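Local coordinates for nitrate transport protein (Parabacteroides distasonis, PDB 3HN0) that probably serves as the substrate-binding component of an ABC transporter, perhaps for nitrate or a related small solute, at residues A[5-10]-A[190-195]; A[15-20]-A[219-224]; A[76-81]-A[198-203]; A[110-115]-A[123-128]; A[133-138]-A[142-147]. All coordinates share one frame; numbering follows the deposited sequence.

Overall arrangement
The five contacts fall into two groups, consistent with the two-lobed build of periplasmic binding proteins. Contacts 1, 2 and 3 gather round the seven-stranded mixed sheet. Contacts 1 and 3 have centres about 11 Å apart and meet where Met192 O approaches the Phe199 ring. Contact 2 lies about 17 Å from contact 3, and Phe20 and Ala19 of residues 15-20 pack on Leu203 and Pro81. Contacts 4 and 5 sit across the chain's centre from contact 1, about 38 and 39 Å from it between centres. They are neighbours, about 14 Å apart, joined by the cation-pi pair of Tyr123 and Arg146. A di(hydroxyethyl)ether molecule, probably from the crystallisation liquor, lies near Glu200 of contact 3.

Contact 1 of 5, residues A[5-10]-A[190-195]; sequences TVIKVS and PTMEKY
Ile7 and Met192 mark the nearest approach of the two backbones, a strand and an irregular turn whose CA atoms stay 8.7 Å apart, so side chains alone bridge the gap. Ile7 supplies both touching groups from the strand. Its CG2 methyl meets SE of Met192, a selenomethionine, at 3.9 Å. Its other branch ends in CD1, which lies 4.0 Å from CD2 of the Tyr195 ring and approaches that ring at a slant.

The fork of Ile7 explains this division. CG1 stands anti to the carbonyl carbon (chi1 -70°), and CG2 takes the place anti to the backbone N. The two branches therefore serve different partners. Met192 is bent at chi2 and chi3, and its SE also lies at the edge of the Tyr195 ring, in the ring plane. One face of that ring is covered by CG of Lys194, 3.7 Å above the plane and over the ring centre. Lys194 then turns back so that NZ donates to Thr191 O at 2.8 Å, on a lone pair in the carbonyl plane. This bond ties the turn to itself.

Ile7 also packs on Val35 and Ile57 of the two flanking strands and on Ile30 of edge strand 29-30. Tyr195 OH hydrogen-bonds to Asp31 OD2, which gives the polar end of the ring a partner outside the apolar patch. The chemistry across the contact is purely apolar: no hydrogen bond joins the segments, and the turn before helix 196-212 is held to the sheet here by buried carbon and selenium surfaces.

Contact 2 of 5, residues A[15-20]-A[219-224]; sequences PSVIAF and HSLEEH
Leu221 reaches from helix 214-223 to two neighbours on the short helix 16-19, one with each methyl. CD1 lies 4.0 Å from CG1 of Ile18, and these two side chains cross at about a right angle. CD2 faces Val17, where it is 4.2 Å from CG2 and 4.1 Å from the backbone O. The side chains of Val17 and Leu221 run past each other in opposite directions.

Torsions set these approaches. Val17 has CG2 anti to its backbone N, while CG1 takes the more crowded place between N and the carbonyl carbon (chi1 67°). It is CG2 that meets Leu221. Leu221 has CG anti to the carbonyl carbon (chi1 -70°), and its forked end straddles the two neighbours.

The next shell fixes the helices themselves. Ile18 N bonds to Pro15 O at 2.9 Å, but the bonds further along this short helix are weak. At the end of the other helix, Ser220 O accepts from two donors of His224. The backbone N comes from one face of the carbonyl plane, and ND1 from the opposite face at 2.9 Å. The ND1 bond is fairly straight (162°), with the acceptor in the imidazole plane, so it fixes the turn of that ring.

Further out, Ser220 OG bonds to Glu25 OE1. Ile226 and Phe227 pack on Val17, while Ala210, Leu232 and Ile237 pack on Ile18. The whole is a buried helix-to-helix contact in which one leucine joins helix 214-223 to the short helix following strand 6-12, in the lobe built on the mixed sheet.

Contact 3 of 5, residues A[76-81]-A[198-203]; sequences KLAGCP and AFEDAL
Phe199 and Glu200 of helix 196-212 meet Ala78 on strand 76-82, where Ala78 and Gly79 both face Val186 in a classic beta bulge. The helix packs here on the seven-stranded mixed sheet.

Phe199 comes first along the helix. It is modelled in two conformers, and one is described. In it the ring meets the CB methyl of Ala78 at the edge, near the ring plane, and CE1 and CZ are each 3.9 Å from that carbon. The phenyl group sits between the backbone N and the carbonyl carbon (chi1 85°), a confined position that seems to carry its rim to the strand. Ile30 also packs on Phe199.

Glu200 follows. Its CB points toward the strand and the chain beyond CG is extended, which takes the carboxylate to the bulge. Tyr244 OH, on the neighbouring edge strand 242-246, hydrogen-bonds to OE2 and so satisfies this buried oxygen. OE1 has a long, weak ion pair with Arg196. A molecule of di(hydroxyethyl)ether, probably from the crystallisation liquor, lies about 6 Å from this side chain.

One turn after Phe199, Leu203 N donates to Phe199 O at 2.8 Å, a regular helical bond. Leu203 has its CB directed toward the strand; its side chain packs on Phe20 and Tyr244.

No hydrogen bond crosses between the two segments. Glu200 OE2 stands 3.4 Å from Ala78 O, and both are acceptors.

Contact 4 of 5, residues A[110-115]-A[123-128]; sequences ILTRYY and YPLNYA
Arg113 and Leu125 join a helix to a strand within a beta-alpha-beta unit made of strand 99-100, helix 107-119 and strand 125-126. The two strands are parallel. The helix packs on strand 125-126 here, while Thr112 also touches Leu99 of strand 99-100.

The arginine can be followed outward. CB starts from the helix flank, and CG lies anti to the carbonyl carbon (chi1 -75°). CG meets CD1 of Leu125 at 3.6 Å, the closest approach of the contact. CD still touches that methyl, at 4.1 Å, and begins to face Tyr127, with the hydroxyl OH 4.2 Å away. The chain then bends at chi3 (-95°). NE comes 3.8 Å from Tyr127 OH, too far to be read as a bond. The guanidinium and phenol planes stand 89° apart. Both groups instead share Asp109: NE forms a salt bridge with OD1, and Tyr127 OH hydrogen-bonds to the same oxygen. NH2 adds a long, weak ion pair with Glu265.

With an alanine in place of Arg113, Asp109 would probably lose its charged mate and keep, of the partners described, only the Tyr127 hydroxyl, and the CD1 methyl of Leu125 would lose its cover.

On the other fork of Leu125, CD2 faces CG2 of Thr112 at 4.3 Å. Thr112 OG1 turns back to bond with Pro108 O in its own helix, so its methyl serves the apolar side. Leu99 and Leu116 also pack on Leu125. The strand ends in an Asx turn, in which Ala128 N donates to Asn126 OD1 at 2.8 Å, with the donor in the carbonyl plane.

Contact 5 of 5, residues A[133-138]-A[142-147]; sequences GEITQG and GKVNRA
Gly138 O gathers the polar side of this contact. Lys143 N donates to it at 2.9 Å, nearly in line with the carbonyl (C=O...N angle 160°) and tilted 16° from its plane. Val144 N comes from well above that plane, at 3.1 Å. A third bond, from Gly142 N, is weak. The last turn of the helix thus holds the start of the exit chain by one oxygen.

The apolar contacts lie beside it. CG2 of Val144 rests 3.6 Å from the carbonyl carbon of Gly138 and 3.8 Å from its CA. The methyl lies against the backbone of Gly138, at the place where a CB would stand. Val144 CG1, anti to the backbone N, is 4.4 Å from CG2 of Ile135. That same Ile135 methyl presses on Ala147 CB at 3.4 Å, tighter than usual for two carbons. Phe102 packs on Ile135 as well, and Ile139 on both Val144 and Ala147.

Arg146, within 142-147, has its polar partners outside the contact: a salt bridge with Glu90 and a hydrogen bond to Pro97 O.

Gly142 has positive phi (99°), where a CB would jam against the preceding carbonyl oxygen. With its bonds back into the last turn, this is a Schellman motif. It ends helix 132-141 and turns the chain into strand 146-149, an outer strand of the three-stranded antiparallel sheet.

Contact 1 of 5, residues A[5-10]-A[190-195]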
# COMPACT_ATOMS: atom_id res chain seq x y z
N THR A 5 24.81 27.33 -13.78
CA THR A 5 25.78 26.62 -12.97
C THR A 5 25.15 25.90 -11.79
O THR A 5 25.86 25.28 -11.02
CB THR A 5 26.88 27.57 -12.45
OG1 THR A 5 26.32 28.47 -11.49
CG2 THR A 5 27.51 28.34 -13.62
N VAL A 6 23.83 25.99 -11.63
CA VAL A 6 23.14 25.32 -10.53
C VAL A 6 21.91 24.61 -11.10
O VAL A 6 21.43 24.94 -12.20
CB VAL A 6 22.70 26.28 -9.39
CG1 VAL A 6 23.91 27.05 -8.85
CG2 VAL A 6 21.65 27.25 -9.88
N ILE A 7 21.45 23.63 -10.35
CA ILE A 7 20.17 22.96 -10.58
C ILE A 7 19.19 23.46 -9.53
O ILE A 7 19.38 23.25 -8.34
CB ILE A 7 20.30 21.43 -10.56
CG1 ILE A 7 21.08 20.95 -11.78
CG2 ILE A 7 18.95 20.72 -10.50
CD1 ILE A 7 21.68 19.52 -11.62
N LYS A 8 18.15 24.15 -9.97
CA LYS A 8 17.20 24.79 -9.04
C LYS A 8 16.04 23.84 -8.79
O LYS A 8 15.36 23.42 -9.73
CB LYS A 8 16.70 26.13 -9.59
CG LYS A 8 17.84 27.15 -9.79
CD LYS A 8 17.39 28.45 -10.47
CE LYS A 8 18.59 29.22 -11.01
NZ LYS A 8 18.24 30.48 -11.75
N VAL A 9 15.86 23.52 -7.53
CA VAL A 9 14.80 22.65 -7.06
C VAL A 9 13.87 23.44 -6.16
O VAL A 9 14.28 23.86 -5.09
CB VAL A 9 15.36 21.48 -6.31
CG1 VAL A 9 14.26 20.49 -5.93
CG2 VAL A 9 16.42 20.78 -7.22
N SER A 10 12.60 23.54 -6.57
CA SER A 10 11.61 24.27 -5.78
C SER A 10 10.74 23.24 -5.10
O SER A 10 10.14 22.40 -5.78
CB SER A 10 10.76 25.15 -6.70
OG SER A 10 11.56 26.07 -7.40
N PRO A 190 12.58 20.06 -19.60
CA PRO A 190 13.30 19.25 -20.56
C PRO A 190 14.83 19.19 -20.45
O PRO A 190 15.44 18.18 -20.82
CB PRO A 190 12.90 19.93 -21.90
CG PRO A 190 11.55 20.36 -21.67
CD PRO A 190 11.54 20.87 -20.26
N THR A 191 15.45 20.27 -19.98
CA THR A 191 16.91 20.25 -19.85
C THR A 191 17.35 19.41 -18.67
O THR A 191 18.53 19.13 -18.52
CB THR A 191 17.53 21.65 -19.74
OG1 THR A 191 16.87 22.38 -18.72
CG2 THR A 191 17.38 22.39 -21.05
N MSE A 192 16.39 18.98 -17.85
CA MSE A 192 16.68 18.03 -16.78
C MSE A 192 16.63 16.57 -17.17
O MSE A 192 17.09 15.72 -16.41
CB MSE A 192 15.76 18.27 -15.59
CG MSE A 192 15.94 19.60 -14.92
SE MSE A 192 17.70 19.88 -14.07
CE MSE A 192 18.44 20.84 -15.39
N GLU A 193 16.18 16.23 -18.38
CA GLU A 193 16.08 14.81 -18.74
C GLU A 193 17.41 14.05 -18.59
O GLU A 193 17.47 12.95 -17.98
CB GLU A 193 15.49 14.66 -20.14
CG GLU A 193 15.21 13.24 -20.52
CD GLU A 193 14.11 12.60 -19.69
OE1 GLU A 193 12.94 13.04 -19.75
OE2 GLU A 193 14.44 11.66 -18.96
N LYS A 194 18.48 14.68 -19.07
CA LYS A 194 19.80 14.10 -18.99
C LYS A 194 20.23 13.90 -17.55
O LYS A 194 21.07 13.07 -17.31
CB LYS A 194 20.87 14.98 -19.71
CG LYS A 194 21.09 16.33 -19.15
CD LYS A 194 21.95 17.20 -20.13
CE LYS A 194 21.96 18.66 -19.74
NZ LYS A 194 20.77 19.50 -20.15
N TYR A 195 19.60 14.59 -16.59
CA TYR A 195 20.00 14.48 -15.18
C TYR A 195 19.04 13.67 -14.40
O TYR A 195 19.21 13.47 -13.21
CB TYR A 195 20.08 15.88 -14.55
CG TYR A 195 21.13 16.78 -15.14
CD1 TYR A 195 22.33 16.30 -15.59
CD2 TYR A 195 20.88 18.13 -15.27
CE1 TYR A 195 23.28 17.12 -16.12
CE2 TYR A 195 21.83 18.98 -15.81
CZ TYR A 195 23.05 18.48 -16.21
OH TYR A 195 24.02 19.32 -16.75

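Contact 2 of 5, residues A[15-20]-A[219-224]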
# COMPACT_ATOMS: atom_id res chain seq x y z
N PRO A 15 5.60 18.70 4.12
CA PRO A 15 6.39 17.50 4.41
C PRO A 15 7.34 16.91 3.32
O PRO A 15 8.31 16.19 3.62
CB PRO A 15 5.33 16.50 4.84
CG PRO A 15 4.08 16.93 4.22
CD PRO A 15 4.14 18.41 4.06
N SER A 16 7.13 17.27 2.05
CA SER A 16 8.04 16.85 1.02
C SER A 16 9.45 17.39 1.24
O SER A 16 10.39 16.76 0.82
CB SER A 16 7.56 17.31 -0.34
OG SER A 16 7.67 18.70 -0.37
N VAL A 17 9.60 18.53 1.96
CA VAL A 17 10.96 19.10 2.21
C VAL A 17 11.75 18.11 3.06
O VAL A 17 12.99 18.02 2.94
CB VAL A 17 10.93 20.47 2.85
CG1 VAL A 17 10.37 20.44 4.29
CG2 VAL A 17 12.33 21.12 2.79
N ILE A 18 11.04 17.28 3.85
CA ILE A 18 11.75 16.29 4.64
C ILE A 18 12.54 15.30 3.77
O ILE A 18 13.68 14.93 4.08
CB ILE A 18 10.79 15.52 5.61
CG1 ILE A 18 10.12 16.50 6.56
CG2 ILE A 18 11.59 14.40 6.38
CD1 ILE A 18 8.93 15.90 7.42
N ALA A 19 11.97 14.89 2.64
CA ALA A 19 12.65 14.00 1.73
C ALA A 19 13.91 14.61 1.14
O ALA A 19 14.83 13.90 0.79
CB ALA A 19 11.67 13.60 0.58
N PHE A 20 13.88 15.93 0.98
CA PHE A 20 14.95 16.70 0.39
C PHE A 20 15.89 17.31 1.43
O PHE A 20 16.82 18.03 1.08
CB PHE A 20 14.31 17.80 -0.48
CG PHE A 20 13.68 17.29 -1.73
CD1 PHE A 20 12.39 16.86 -1.75
CD2 PHE A 20 14.41 17.25 -2.93
CE1 PHE A 20 11.83 16.38 -2.90
CE2 PHE A 20 13.85 16.77 -4.09
CZ PHE A 20 12.57 16.33 -4.08
N HIS A 219 17.04 17.78 13.06
CA HIS A 219 18.03 18.73 13.51
C HIS A 219 18.44 19.64 12.37
O HIS A 219 18.51 20.85 12.54
CB HIS A 219 19.25 17.97 14.06
CG HIS A 219 20.24 18.84 14.76
ND1 HIS A 219 20.04 19.26 16.06
CD2 HIS A 219 21.43 19.34 14.37
CE1 HIS A 219 21.06 20.01 16.43
NE2 HIS A 219 21.91 20.09 15.43
N SER A 220 18.73 19.06 11.22
CA SER A 220 19.15 19.87 10.07
C SER A 220 18.04 20.78 9.56
O SER A 220 18.27 21.94 9.25
CB SER A 220 19.69 19.00 8.93
OG SER A 220 20.15 19.84 7.91
N LEU A 221 16.81 20.27 9.48
CA LEU A 221 15.70 21.11 9.08
C LEU A 221 15.49 22.29 10.03
O LEU A 221 15.20 23.39 9.59
CB LEU A 221 14.43 20.29 8.96
CG LEU A 221 14.41 19.30 7.77
CD1 LEU A 221 13.42 18.22 8.15
CD2 LEU A 221 14.04 19.98 6.40
N GLU A 222 15.67 22.03 11.32
CA GLU A 222 15.53 23.09 12.32
C GLU A 222 16.63 24.13 12.15
O GLU A 222 16.33 25.33 12.12
CB GLU A 222 15.56 22.50 13.71
CG GLU A 222 14.26 21.79 14.06
CD GLU A 222 14.35 20.95 15.33
OE1 GLU A 222 15.46 20.76 15.88
OE2 GLU A 222 13.29 20.46 15.78
N GLU A 223 17.88 23.69 12.00
CA GLU A 223 18.97 24.64 11.78
C GLU A 223 18.78 25.53 10.57
O GLU A 223 19.18 26.70 10.59
CB GLU A 223 20.33 23.91 11.71
CG GLU A 223 20.72 23.37 13.09
CD GLU A 223 22.11 22.77 13.14
OE1 GLU A 223 22.68 22.44 12.08
OE2 GLU A 223 22.65 22.64 14.26
N HIS A 224 18.19 24.97 9.52
CA HIS A 224 17.92 25.71 8.27
C HIS A 224 16.63 26.50 8.30
O HIS A 224 16.25 27.08 7.29
CB HIS A 224 17.93 24.78 7.03
CG HIS A 224 19.30 24.31 6.65
ND1 HIS A 224 19.92 23.26 7.29
CD2 HIS A 224 20.18 24.76 5.72
CE1 HIS A 224 21.14 23.09 6.77
NE2 HIS A 224 21.32 23.99 5.82

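Contact 3 of 5, residues A[76-81]-A[198-203]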
# COMPACT_ATOMS: atom_id res chain seq x y z
N LYS A 76 7.57 16.89 -17.17
CA LYS A 76 7.23 15.49 -17.04
C LYS A 76 7.33 15.12 -15.58
O LYS A 76 8.02 15.78 -14.76
CB LYS A 76 8.14 14.58 -17.88
CG LYS A 76 8.04 14.84 -19.37
CD LYS A 76 8.65 13.76 -20.22
CE LYS A 76 8.55 14.09 -21.72
NZ LYS A 76 7.12 14.35 -22.19
N LEU A 77 6.68 14.02 -15.26
CA LEU A 77 6.71 13.50 -13.93
C LEU A 77 7.90 12.57 -13.70
O LEU A 77 8.01 11.55 -14.36
CB LEU A 77 5.44 12.72 -13.65
CG LEU A 77 5.37 12.04 -12.29
CD1 LEU A 77 5.24 13.06 -11.13
CD2 LEU A 77 4.19 11.07 -12.25
N ALA A 78 8.78 12.88 -12.74
CA ALA A 78 9.83 11.95 -12.35
C ALA A 78 9.29 10.83 -11.47
O ALA A 78 9.54 9.66 -11.72
CB ALA A 78 11.04 12.68 -11.66
N GLY A 79 8.57 11.21 -10.40
CA GLY A 79 8.12 10.26 -9.43
C GLY A 79 7.56 10.93 -8.21
O GLY A 79 7.29 12.14 -8.24
N CYS A 80 7.40 10.15 -7.15
CA CYS A 80 6.77 10.61 -5.90
C CYS A 80 7.61 10.21 -4.71
O CYS A 80 7.96 9.04 -4.59
CB CYS A 80 5.37 10.07 -5.81
SG CYS A 80 4.54 10.49 -4.23
N PRO A 81 7.93 11.18 -3.79
CA PRO A 81 8.84 10.89 -2.69
C PRO A 81 8.20 10.72 -1.33
O PRO A 81 8.92 10.50 -0.35
CB PRO A 81 9.68 12.17 -2.65
CG PRO A 81 8.74 13.25 -3.01
CD PRO A 81 7.81 12.62 -4.02
N ALA A 198 20.49 10.64 -12.42
CA ALA A 198 21.40 11.18 -11.37
C ALA A 198 20.61 11.81 -10.18
O ALA A 198 20.93 11.61 -9.01
CB ALA A 198 22.36 12.20 -11.98
N PHE A 199 19.61 12.62 -10.51
CA PHE A 199 18.85 13.28 -9.46
C PHE A 199 17.97 12.30 -8.70
O PHE A 199 17.84 12.43 -7.49
CB PHE A 199 18.22 14.64 -9.89
CG PHE A 199 16.86 14.60 -10.61
CD1 PHE A 199 15.71 14.13 -9.99
CD2 PHE A 199 16.73 15.21 -11.87
CE1 PHE A 199 14.47 14.20 -10.64
CE2 PHE A 199 15.51 15.26 -12.52
CZ PHE A 199 14.36 14.75 -11.89
N GLU A 200 17.42 11.31 -9.39
CA GLU A 200 16.66 10.23 -8.69
C GLU A 200 17.58 9.46 -7.77
O GLU A 200 17.20 9.15 -6.67
CB GLU A 200 15.95 9.28 -9.65
CG GLU A 200 14.84 9.94 -10.43
CD GLU A 200 14.12 8.95 -11.34
OE1 GLU A 200 14.80 8.18 -12.05
OE2 GLU A 200 12.86 8.97 -11.34
N ASP A 201 18.76 9.07 -8.22
CA ASP A 201 19.70 8.41 -7.35
C ASP A 201 19.96 9.24 -6.09
O ASP A 201 19.97 8.70 -4.98
CB ASP A 201 21.05 8.12 -8.03
CG ASP A 201 20.97 7.12 -9.19
OD1 ASP A 201 19.98 6.42 -9.34
OD2 ASP A 201 21.99 7.07 -9.94
N ALA A 202 20.19 10.54 -6.25
CA ALA A 202 20.50 11.36 -5.07
C ALA A 202 19.28 11.52 -4.18
O ALA A 202 19.40 11.59 -2.97
CB ALA A 202 21.03 12.72 -5.51
N LEU A 203 18.08 11.56 -4.79
CA LEU A 203 16.87 11.70 -4.01
C LEU A 203 16.59 10.44 -3.21
O LEU A 203 16.13 10.52 -2.08
CB LEU A 203 15.68 12.04 -4.92
CG LEU A 203 14.38 12.33 -4.19
CD1 LEU A 203 14.55 13.32 -3.06
CD2 LEU A 203 13.34 12.86 -5.24

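Contact 4 of 5, residues A[110-115]-A[123-128]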
# COMPACT_ATOMS: atom_id res chain seq x y z
N ILE A 110 -10.97 15.89 -1.47
CA ILE A 110 -11.42 14.76 -2.28
C ILE A 110 -11.13 13.41 -1.62
O ILE A 110 -12.01 12.54 -1.55
CB ILE A 110 -10.87 14.81 -3.71
CG1 ILE A 110 -11.42 16.03 -4.45
CG2 ILE A 110 -11.25 13.49 -4.46
CD1 ILE A 110 -10.50 16.61 -5.54
N LEU A 111 -9.92 13.25 -1.10
CA LEU A 111 -9.53 12.01 -0.43
C LEU A 111 -10.31 11.76 0.85
O LEU A 111 -10.57 10.60 1.22
CB LEU A 111 -8.02 11.95 -0.19
CG LEU A 111 -7.19 11.81 -1.51
CD1 LEU A 111 -5.71 11.56 -1.20
CD2 LEU A 111 -7.75 10.74 -2.44
N THR A 112 -10.67 12.82 1.55
CA THR A 112 -11.47 12.68 2.76
C THR A 112 -12.86 12.21 2.33
O THR A 112 -13.40 11.28 2.91
CB THR A 112 -11.55 14.02 3.54
OG1 THR A 112 -10.21 14.38 3.94
CG2 THR A 112 -12.41 13.90 4.78
N ARG A 113 -13.41 12.82 1.29
CA ARG A 113 -14.73 12.39 0.81
C ARG A 113 -14.68 10.93 0.35
O ARG A 113 -15.58 10.16 0.64
CB ARG A 113 -15.22 13.32 -0.29
CG ARG A 113 -15.70 14.67 0.25
CD ARG A 113 -16.40 15.46 -0.84
NE ARG A 113 -15.50 16.39 -1.49
CZ ARG A 113 -15.56 16.75 -2.77
NH1 ARG A 113 -16.45 16.20 -3.60
NH2 ARG A 113 -14.70 17.65 -3.23
N TYR A 114 -13.58 10.54 -0.30
CA TYR A 114 -13.45 9.16 -0.75
C TYR A 114 -13.44 8.17 0.42
O TYR A 114 -14.09 7.10 0.40
CB TYR A 114 -12.18 9.03 -1.59
CG TYR A 114 -11.85 7.59 -1.89
CD1 TYR A 114 -12.61 6.87 -2.81
CD2 TYR A 114 -10.76 6.93 -1.27
CE1 TYR A 114 -12.34 5.55 -3.09
CE2 TYR A 114 -10.48 5.58 -1.55
CZ TYR A 114 -11.29 4.91 -2.47
OH TYR A 114 -11.05 3.58 -2.79
N TYR A 115 -12.63 8.51 1.43
CA TYR A 115 -12.51 7.69 2.62
C TYR A 115 -13.85 7.54 3.34
O TYR A 115 -14.22 6.45 3.69
CB TYR A 115 -11.47 8.30 3.60
CG TYR A 115 -11.41 7.57 4.90
CD1 TYR A 115 -10.67 6.41 5.02
CD2 TYR A 115 -12.12 8.01 6.01
CE1 TYR A 115 -10.64 5.69 6.22
CE2 TYR A 115 -12.07 7.30 7.22
CZ TYR A 115 -11.33 6.16 7.29
OH TYR A 115 -11.27 5.43 8.45
N TYR A 123 -19.82 11.93 8.09
CA TYR A 123 -19.62 13.06 8.96
C TYR A 123 -19.84 14.35 8.18
O TYR A 123 -19.38 14.45 7.03
CB TYR A 123 -18.21 13.08 9.54
CG TYR A 123 -17.79 11.82 10.25
CD1 TYR A 123 -18.67 11.13 11.08
CD2 TYR A 123 -16.50 11.34 10.12
CE1 TYR A 123 -18.26 9.98 11.74
CE2 TYR A 123 -16.08 10.22 10.77
CZ TYR A 123 -16.96 9.53 11.58
OH TYR A 123 -16.54 8.40 12.21
N PRO A 124 -20.49 15.34 8.80
CA PRO A 124 -20.66 16.63 8.13
C PRO A 124 -19.31 17.29 7.90
O PRO A 124 -18.53 17.40 8.84
CB PRO A 124 -21.50 17.44 9.12
CG PRO A 124 -21.81 16.52 10.28
CD PRO A 124 -20.83 15.42 10.23
N LEU A 125 -19.04 17.72 6.67
CA LEU A 125 -17.77 18.37 6.35
C LEU A 125 -17.86 19.87 6.60
O LEU A 125 -18.84 20.51 6.26
CB LEU A 125 -17.37 18.07 4.91
CG LEU A 125 -17.19 16.58 4.65
CD1 LEU A 125 -16.94 16.31 3.15
CD2 LEU A 125 -16.04 16.01 5.50
N ASN A 126 -16.86 20.44 7.26
CA ASN A 126 -16.83 21.85 7.49
C ASN A 126 -15.57 22.45 6.90
O ASN A 126 -14.46 22.06 7.25
CB ASN A 126 -16.92 22.12 8.98
CG ASN A 126 -17.18 23.58 9.30
OD1 ASN A 126 -16.58 24.50 8.70
ND2 ASN A 126 -18.05 23.81 10.28
N TYR A 127 -15.77 23.42 6.01
CA TYR A 127 -14.71 24.03 5.24
C TYR A 127 -14.42 25.45 5.74
O TYR A 127 -13.80 26.26 5.04
CB TYR A 127 -15.10 24.05 3.75
CG TYR A 127 -15.26 22.69 3.12
CD1 TYR A 127 -14.17 21.84 2.93
CD2 TYR A 127 -16.53 22.23 2.72
CE1 TYR A 127 -14.32 20.56 2.34
CE2 TYR A 127 -16.69 20.99 2.13
CZ TYR A 127 -15.58 20.15 1.95
OH TYR A 127 -15.79 18.95 1.33
N ALA A 128 -14.78 25.71 6.98
CA ALA A 128 -14.53 27.00 7.63
C ALA A 128 -13.06 27.39 7.61
O ALA A 128 -12.74 28.57 7.53
CB ALA A 128 -15.09 27.00 9.06

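Contact 5 of 5, residues A[133-138]-A[142-147]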
# COMPACT_ATOMS: atom_id res chain seq x y z
N GLY A 133 -2.91 24.88 9.12
CA GLY A 133 -2.53 25.69 10.28
C GLY A 133 -3.75 26.24 11.00
O GLY A 133 -3.79 26.28 12.23
N GLU A 134 -4.77 26.63 10.22
CA GLU A 134 -5.99 27.16 10.78
C GLU A 134 -6.81 26.10 11.49
O GLU A 134 -7.38 26.37 12.56
CB GLU A 134 -6.86 27.80 9.71
CG GLU A 134 -6.29 29.21 9.32
CD GLU A 134 -6.88 29.74 8.01
OE1 GLU A 134 -7.39 28.95 7.20
OE2 GLU A 134 -6.79 30.97 7.77
N ILE A 135 -6.88 24.92 10.89
CA ILE A 135 -7.50 23.74 11.51
C ILE A 135 -6.82 23.40 12.83
O ILE A 135 -7.50 23.12 13.81
CB ILE A 135 -7.52 22.52 10.59
CG1 ILE A 135 -8.55 22.74 9.46
CG2 ILE A 135 -7.89 21.22 11.39
CD1 ILE A 135 -8.70 21.62 8.52
N THR A 136 -5.49 23.44 12.85
CA THR A 136 -4.73 23.10 14.07
C THR A 136 -5.13 24.07 15.18
O THR A 136 -5.42 23.69 16.31
CB THR A 136 -3.21 23.15 13.82
OG1 THR A 136 -2.87 22.20 12.78
CG2 THR A 136 -2.43 22.83 15.10
N GLN A 137 -5.13 25.35 14.85
CA GLN A 137 -5.51 26.35 15.82
C GLN A 137 -6.96 26.13 16.29
O GLN A 137 -7.26 26.31 17.47
CB GLN A 137 -5.32 27.73 15.16
CG GLN A 137 -5.73 28.82 15.98
CD GLN A 137 -5.02 28.77 17.27
OE1 GLN A 137 -3.82 28.43 17.30
NE2 GLN A 137 -5.74 29.01 18.36
N GLY A 138 -7.88 25.82 15.37
CA GLY A 138 -9.26 25.52 15.70
C GLY A 138 -9.37 24.35 16.67
O GLY A 138 -10.18 24.36 17.58
N GLY A 142 -10.60 24.81 20.75
CA GLY A 142 -11.82 24.11 21.16
C GLY A 142 -12.97 24.06 20.16
O GLY A 142 -14.03 23.54 20.48
N LYS A 143 -12.76 24.61 18.98
CA LYS A 143 -13.78 24.69 17.93
C LYS A 143 -13.85 23.36 17.16
O LYS A 143 -14.92 22.96 16.73
CB LYS A 143 -13.40 25.82 16.96
CG LYS A 143 -14.40 26.11 15.81
CD LYS A 143 -15.70 26.69 16.31
CE LYS A 143 -16.51 27.34 15.19
NZ LYS A 143 -17.54 28.27 15.70
N VAL A 144 -12.72 22.69 17.00
CA VAL A 144 -12.60 21.53 16.12
C VAL A 144 -12.34 20.26 16.93
O VAL A 144 -11.34 20.17 17.65
CB VAL A 144 -11.47 21.76 15.12
CG1 VAL A 144 -11.23 20.49 14.22
CG2 VAL A 144 -11.72 23.01 14.26
N ASN A 145 -13.22 19.26 16.82
CA ASN A 145 -13.07 17.98 17.50
C ASN A 145 -12.72 16.85 16.54
O ASN A 145 -12.43 15.74 16.95
CB ASN A 145 -14.38 17.65 18.25
CG ASN A 145 -14.72 18.69 19.32
OD1 ASN A 145 -13.85 19.17 20.05
ND2 ASN A 145 -15.99 19.03 19.42
N ARG A 146 -12.81 17.10 15.25
CA ARG A 146 -12.51 16.06 14.28
C ARG A 146 -12.01 16.78 13.05
O ARG A 146 -12.61 17.77 12.64
CB ARG A 146 -13.80 15.24 14.09
CG ARG A 146 -13.94 14.33 12.92
CD ARG A 146 -15.39 13.75 12.90
NE ARG A 146 -15.54 12.61 13.79
CZ ARG A 146 -16.71 12.06 14.13
NH1 ARG A 146 -17.85 12.54 13.67
NH2 ARG A 146 -16.73 11.01 14.94
N ALA A 147 -10.88 16.30 12.50
CA ALA A 147 -10.23 16.95 11.40
C ALA A 147 -9.31 16.02 10.65
O ALA A 147 -9.00 14.93 11.11
CB ALA A 147 -9.44 18.19 11.92